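Long-range contacts in glycerol dehydrogenase (Bacillus coagulans, PDB 6CSJ), which probably oxidises glycerol and related polyols with NAD+, and in this engineered double mutant has acquired D-lactate dehydrogenase activity: residues K31-A36 and K81-D86; P71-L76 and K101-Y106. The protein carries 2 engineered substitutions. All coordinates share one frame; numbering follows the deposited sequence.

Interactions 1 and 2 both use helix 70-82 of the N-terminal domain, a parallel sheet with helices packed on it, which in this family probably binds the NAD cofactor. Their centres lie about 11 Å apart. Along the chain the segments alternate: 31-36, 71-76, 81-86, 101-106. Interaction 2 packs the first half of helix 70-82 against helix 94-106. Interaction 1 sits where the same helix ends and the chain turns back toward strand 87-92, beside strand 32-36. The two contacts touch directly, with Phe33 CZ 3.6 Å from Leu76 O. Helix 70-82 is thus fixed to the sheet at its C-terminal end and to its helical neighbour nearer its start.

Interaction 1 (K31-A36 and K81-D86); sequences KAFIIA and KSEEAD
Lys31 and Ala85 come together where the chain enters strand 32-36 and leaves helix 70-82, their CA atoms 4.9 Å apart. Glu84, with positive phi, ends that helix in a Schellman motif. Asp86 N donates to Lys31 O at 3.0 Å. In return, Asp86 OD1 accepts from Lys31 N at 2.9 Å. The donor meets OD1 on its syn side, 26° out of the carboxylate plane. The other oxygen, OD2, accepts from Lys30 N, so the carboxylate bridges the N-H groups of two successive residues. The Lys31 chain bends at chi2 (73°) and again at chi4, and its NZ reaches Glu83 O at 2.9 Å, on a carbonyl lone pair. A weak bond to Gln60 adds a second partner. Phe33 turns its edge to the Glu83 carboxylate, with CD1 3.4 Å from OE1, and the two planes are 54° apart. Ala85 CB rests on Phe33 CB at 3.6 Å. Met79 and Ser80 of helix 70-82 also touch Phe33. The contact closes the turn between helix 70-82 and strand 87-92 onto the neighbouring strand. The Lys31 ammonium is likely to ease the partial negative charge at this helix end. The two N-H groups probably offset the Asp86 charge, including the nearness of OD1 to Lys31 O.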
loop_
_atom_site.group_PDB
_atom_site.type_symbol
_atom_site.label_atom_id
_atom_site.label_comp_id
_atom_site.label_asym_id
_atom_site.label_seq_id
_atom_site.Cartn_x
_atom_site.Cartn_y
_atom_site.Cartn_z
ATOM N N LYS A 31 26.525 -3.876 -10.796
ATOM C CA LYS A 31 25.711 -3.923 -12.013
ATOM C C LYS A 31 24.212 -4.020 -11.687
ATOM O O LYS A 31 23.742 -5.041 -11.194
ATOM C CB LYS A 31 26.164 -5.120 -12.862
ATOM C CG LYS A 31 25.429 -5.323 -14.182
ATOM C CD LYS A 31 25.819 -4.282 -15.211
ATOM C CE LYS A 31 24.929 -4.368 -16.449
ATOM N NZ LYS A 31 25.168 -5.574 -17.283
ATOM N N ALA A 32 23.478 -2.953 -11.989
ATOM C CA ALA A 32 22.049 -2.865 -11.701
ATOM C C ALA A 32 21.196 -3.329 -12.876
ATOM O O ALA A 32 21.516 -3.070 -14.037
ATOM C CB ALA A 32 21.674 -1.442 -11.328
ATOM N N PHE A 33 20.108 -4.028 -12.554
ATOM C CA PHE A 33 19.101 -4.442 -13.520
ATOM C C PHE A 33 17.824 -3.658 -13.179
ATOM O O PHE A 33 17.195 -3.908 -12.156
ATOM C CB PHE A 33 18.895 -5.961 -13.414
ATOM C CG PHE A 33 17.928 -6.526 -14.415
ATOM C CD1 PHE A 33 18.310 -6.717 -15.733
ATOM C CD2 PHE A 33 16.641 -6.903 -14.031
ATOM C CE1 PHE A 33 17.424 -7.255 -16.662
ATOM C CE2 PHE A 33 15.752 -7.441 -14.953
ATOM C CZ PHE A 33 16.139 -7.612 -16.270
ATOM N N ILE A 34 17.456 -2.715 -14.042
ATOM C CA ILE A 34 16.444 -1.714 -13.731
ATOM C C ILE A 34 15.161 -1.984 -14.523
ATOM O O ILE A 34 15.113 -1.754 -15.731
ATOM C CB ILE A 34 17.004 -0.284 -13.979
ATOM C CG1 ILE A 34 18.236 -0.047 -13.089
ATOM C CG2 ILE A 34 15.933 0.770 -13.725
ATOM C CD1 ILE A 34 18.944 1.266 -13.292
ATOM N N ILE A 35 14.132 -2.465 -13.825
ATOM C CA ILE A 35 12.872 -2.880 -14.431
ATOM C C ILE A 35 11.881 -1.716 -14.406
ATOM O O ILE A 35 11.676 -1.102 -13.370
ATOM C CB ILE A 35 12.271 -4.089 -13.674
ATOM C CG1 ILE A 35 13.258 -5.258 -13.649
ATOM C CG2 ILE A 35 10.965 -4.549 -14.308
ATOM C CD1 ILE A 35 12.910 -6.326 -12.625
ATOM N N ALA A 36 11.260 -1.442 -15.552
ATOM C CA ALA A 36 10.229 -0.415 -15.675
ATOM C C ALA A 36 9.362 -0.668 -16.909
ATOM O O ALA A 36 9.862 -1.155 -17.932
ATOM C CB ALA A 36 10.862 0.960 -15.757
ATOM N N LYS A 81 20.434 -12.650 -14.885
ATOM C CA LYS A 81 21.605 -13.562 -14.815
ATOM C C LYS A 81 22.509 -13.419 -16.044
ATOM O O LYS A 81 23.730 -13.351 -15.916
ATOM C CB LYS A 81 21.186 -15.033 -14.685
ATOM C CG LYS A 81 20.595 -15.438 -13.341
ATOM C CD LYS A 81 20.718 -16.946 -13.116
ATOM C CE LYS A 81 19.685 -17.483 -12.128
ATOM N NZ LYS A 81 18.390 -17.766 -12.812
ATOM N N SER A 82 21.886 -13.366 -17.221
ATOM C CA SER A 82 22.571 -13.156 -18.505
ATOM C C SER A 82 23.413 -11.856 -18.559
ATOM O O SER A 82 24.523 -11.857 -19.092
ATOM C CB SER A 82 21.539 -13.197 -19.650
ATOM O OG SER A 82 22.048 -12.641 -20.847
ATOM N N GLU A 83 22.894 -10.767 -17.990
ATOM C CA GLU A 83 23.633 -9.491 -17.892
ATOM C C GLU A 83 24.564 -9.421 -16.673
ATOM O O GLU A 83 25.200 -8.397 -16.455
ATOM C CB GLU A 83 22.651 -8.314 -17.863
ATOM C CG GLU A 83 21.756 -8.220 -19.097
ATOM C CD GLU A 83 20.579 -7.273 -18.901
ATOM O OE1 GLU A 83 20.682 -6.344 -18.071
ATOM O OE2 GLU A 83 19.544 -7.449 -19.579
ATOM N N GLU A 84 24.643 -10.505 -15.896
ATOM C CA GLU A 84 25.434 -10.585 -14.662
ATOM C C GLU A 84 25.104 -9.506 -13.620
ATOM O O GLU A 84 25.990 -9.021 -12.920
ATOM C CB GLU A 84 26.928 -10.615 -14.984
ATOM C CG GLU A 84 27.334 -11.792 -15.854
ATOM C CD GLU A 84 28.807 -11.762 -16.218
ATOM O OE1 GLU A 84 29.636 -11.494 -15.323
ATOM O OE2 GLU A 84 29.157 -12.029 -17.395
ATOM N N ALA A 85 23.822 -9.168 -13.502
ATOM C CA ALA A 85 23.362 -8.176 -12.525
ATOM C C ALA A 85 23.419 -8.718 -11.104
ATOM O O ALA A 85 23.023 -9.857 -10.856
ATOM C CB ALA A 85 21.952 -7.725 -12.856
ATOM N N ASP A 86 23.913 -7.893 -10.184
ATOM C CA ASP A 86 23.984 -8.232 -8.742
ATOM C C ASP A 86 23.125 -7.303 -7.840
ATOM O O ASP A 86 23.280 -7.301 -6.615
ATOM C CB ASP A 86 25.454 -8.252 -8.283
ATOM C CG ASP A 86 26.146 -6.908 -8.459
ATOM O OD1 ASP A 86 25.531 -5.963 -9.019
ATOM O OD2 ASP A 86 27.316 -6.792 -8.044
#

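Interaction 2 (P71-L76 and K101-Y106); sequences PEIERL and KAVGYY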
loop_
_atom_site.group_PDB
_atom_site.type_symbol
_atom_site.label_atom_id
_atom_site.label_comp_id
_atom_site.label_asym_id
_atom_site.label_seq_id
_atom_site.Cartn_x
_atom_site.Cartn_y
_atom_site.Cartn_z
ATOM N N PRO A 71 5.714 -16.235 -15.568
ATOM C CA PRO A 71 6.484 -16.166 -16.826
ATOM C C PRO A 71 7.323 -14.899 -16.976
ATOM O O PRO A 71 8.501 -14.977 -17.344
ATOM C CB PRO A 71 5.396 -16.229 -17.906
ATOM C CG PRO A 71 4.290 -16.993 -17.256
ATOM C CD PRO A 71 4.299 -16.560 -15.822
ATOM N N GLU A 72 6.724 -13.748 -16.679
ATOM C CA GLU A 72 7.432 -12.465 -16.751
ATOM C C GLU A 72 8.554 -12.383 -15.696
ATOM O O GLU A 72 9.630 -11.866 -15.990
ATOM C CB GLU A 72 6.438 -11.302 -16.651
ATOM C CG GLU A 72 7.029 -9.891 -16.744
ATOM C CD GLU A 72 7.645 -9.526 -18.095
ATOM O OE1 GLU A 72 7.585 -10.321 -19.047
ATOM O OE2 GLU A 72 8.196 -8.409 -18.208
ATOM N N ILE A 73 8.328 -12.918 -14.498
ATOM C CA ILE A 73 9.385 -12.998 -13.478
ATOM C C ILE A 73 10.545 -13.893 -13.928
ATOM O O ILE A 73 11.712 -13.529 -13.747
ATOM C CB ILE A 73 8.833 -13.471 -12.103
ATOM C CG1 ILE A 73 7.930 -12.393 -11.492
ATOM C CG2 ILE A 73 9.963 -13.805 -11.114
ATOM C CD1 ILE A 73 6.956 -12.915 -10.450
ATOM N N GLU A 74 10.228 -15.056 -14.508
ATOM C CA GLU A 74 11.261 -15.965 -15.012
ATOM C C GLU A 74 12.066 -15.335 -16.162
ATOM O O GLU A 74 13.296 -15.432 -16.174
ATOM C CB GLU A 74 10.665 -17.313 -15.462
ATOM C CG GLU A 74 11.712 -18.415 -15.729
ATOM C CD GLU A 74 11.250 -19.478 -16.755
ATOM O OE1 GLU A 74 10.085 -19.886 -16.625
ATOM O OE2 GLU A 74 12.024 -19.875 -17.676
ATOM N N ARG A 75 11.374 -14.699 -17.110
ATOM C CA ARG A 75 12.022 -14.009 -18.239
ATOM C C ARG A 75 13.047 -12.979 -17.746
ATOM O O ARG A 75 14.194 -12.954 -18.209
ATOM C CB ARG A 75 10.962 -13.345 -19.133
ATOM C CG ARG A 75 11.488 -12.704 -20.417
ATOM C CD ARG A 75 10.366 -12.044 -21.219
ATOM N NE ARG A 75 9.955 -10.738 -20.668
ATOM C CZ ARG A 75 10.627 -9.587 -20.816
ATOM N NH1 ARG A 75 11.775 -9.535 -21.497
ATOM N NH2 ARG A 75 10.159 -8.469 -20.264
ATOM N N LEU A 76 12.633 -12.153 -16.784
ATOM C CA LEU A 76 13.492 -11.099 -16.227
ATOM C C LEU A 76 14.633 -11.640 -15.361
ATOM O O LEU A 76 15.735 -11.087 -15.392
ATOM C CB LEU A 76 12.659 -10.077 -15.443
ATOM C CG LEU A 76 11.658 -9.279 -16.285
ATOM C CD1 LEU A 76 10.627 -8.605 -15.408
ATOM C CD2 LEU A 76 12.355 -8.256 -17.165
ATOM N N LYS A 101 10.927 -7.366 -6.597
ATOM C CA LYS A 101 11.155 -8.079 -5.332
ATOM C C LYS A 101 11.275 -9.586 -5.575
ATOM O O LYS A 101 12.169 -10.240 -5.027
ATOM C CB LYS A 101 10.029 -7.818 -4.327
ATOM C CG LYS A 101 9.843 -6.378 -3.864
ATOM C CD LYS A 101 8.763 -6.283 -2.803
ATOM C CE LYS A 101 7.920 -5.032 -2.949
ATOM N NZ LYS A 101 6.768 -5.020 -1.991
ATOM N N ALA A 102 10.367 -10.118 -6.393
ATOM C CA ALA A 102 10.400 -11.527 -6.815
ATOM C C ALA A 102 11.721 -11.893 -7.515
ATOM O O ALA A 102 12.344 -12.909 -7.176
ATOM C CB ALA A 102 9.214 -11.844 -7.724
ATOM N N VAL A 103 12.154 -11.050 -8.459
ATOM C CA VAL A 103 13.431 -11.259 -9.165
ATOM C C VAL A 103 14.611 -11.282 -8.191
ATOM O O VAL A 103 15.502 -12.117 -8.327
ATOM C CB VAL A 103 13.663 -10.215 -10.295
ATOM C CG1 VAL A 103 15.089 -10.253 -10.827
ATOM C CG2 VAL A 103 12.695 -10.456 -11.445
ATOM N N GLY A 104 14.617 -10.382 -7.215
ATOM C CA GLY A 104 15.686 -10.357 -6.218
ATOM C C GLY A 104 15.701 -11.593 -5.351
ATOM O O GLY A 104 16.768 -12.095 -4.994
ATOM N N TYR A 105 14.509 -12.077 -5.014
ATOM C CA TYR A 105 14.342 -13.321 -4.253
ATOM C C TYR A 105 14.862 -14.543 -5.026
ATOM O O TYR A 105 15.714 -15.278 -4.516
ATOM C CB TYR A 105 12.865 -13.508 -3.863
ATOM C CG TYR A 105 12.549 -14.855 -3.256
ATOM C CD1 TYR A 105 13.232 -15.304 -2.116
ATOM C CD2 TYR A 105 11.563 -15.672 -3.803
ATOM C CE1 TYR A 105 12.958 -16.544 -1.564
ATOM C CE2 TYR A 105 11.286 -16.918 -3.262
ATOM C CZ TYR A 105 11.987 -17.351 -2.149
ATOM O OH TYR A 105 11.713 -18.579 -1.603
ATOM N N TYR A 106 14.369 -14.734 -6.247
ATOM C CA TYR A 106 14.776 -15.891 -7.078
ATOM C C TYR A 106 16.274 -15.888 -7.460
ATOM O O TYR A 106 16.929 -16.917 -7.327
ATOM C CB TYR A 106 13.874 -16.044 -8.328
ATOM C CG TYR A 106 12.443 -16.468 -8.000
ATOM C CD1 TYR A 106 12.174 -17.682 -7.369
ATOM C CD2 TYR A 106 11.359 -15.653 -8.321
ATOM C CE1 TYR A 106 10.870 -18.066 -7.059
ATOM C CE2 TYR A 106 10.050 -16.026 -8.016
ATOM C CZ TYR A 106 9.817 -17.233 -7.379
ATOM O OH TYR A 106 8.530 -17.608 -7.079
#
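Ile73 meets Ala102, Val103 and Tyr106 across two helices whose segment axes approach to 9.5 Å and cross at -57°. Before it comes Glu72, which takes no part across the contact; Arg75 of the same helix grips its carboxylate side-on, NE to OE1 at 2.9 Å and NH2 to OE2 at 2.8 Å. Ile73 carries most of the contact. Its CD1 lies against Ala102 CB at 3.7 Å. Its CG2, anti to the backbone N, reaches the Tyr106 ring at CD2, 3.6 Å away, and CE2; the two side chains cross at about a right angle. An alanine here would probably leave a gap beside Ala102 CB and leave the Tyr106 ring less firmly held. Arg75, further on, also bonds through NH2 to Leu63 O at the end of strand 59-63. Leu76 then adds its CB, 4.0 Å from Val103 CG2. That same methyl lies 4.0 Å from Ile73 O, so it touches both a side chain and a carbonyl oxygen of helix 70-82. No hydrogen bond joins the segments, and the contact is apolar packing. The Tyr106 hydroxyl bonds to Lys70 at the start of the first helix. Ile130 touches Ile73 and Ser128 touches Ala102, so strand 127-131 borders the seam between helices 70-82 and 94-106.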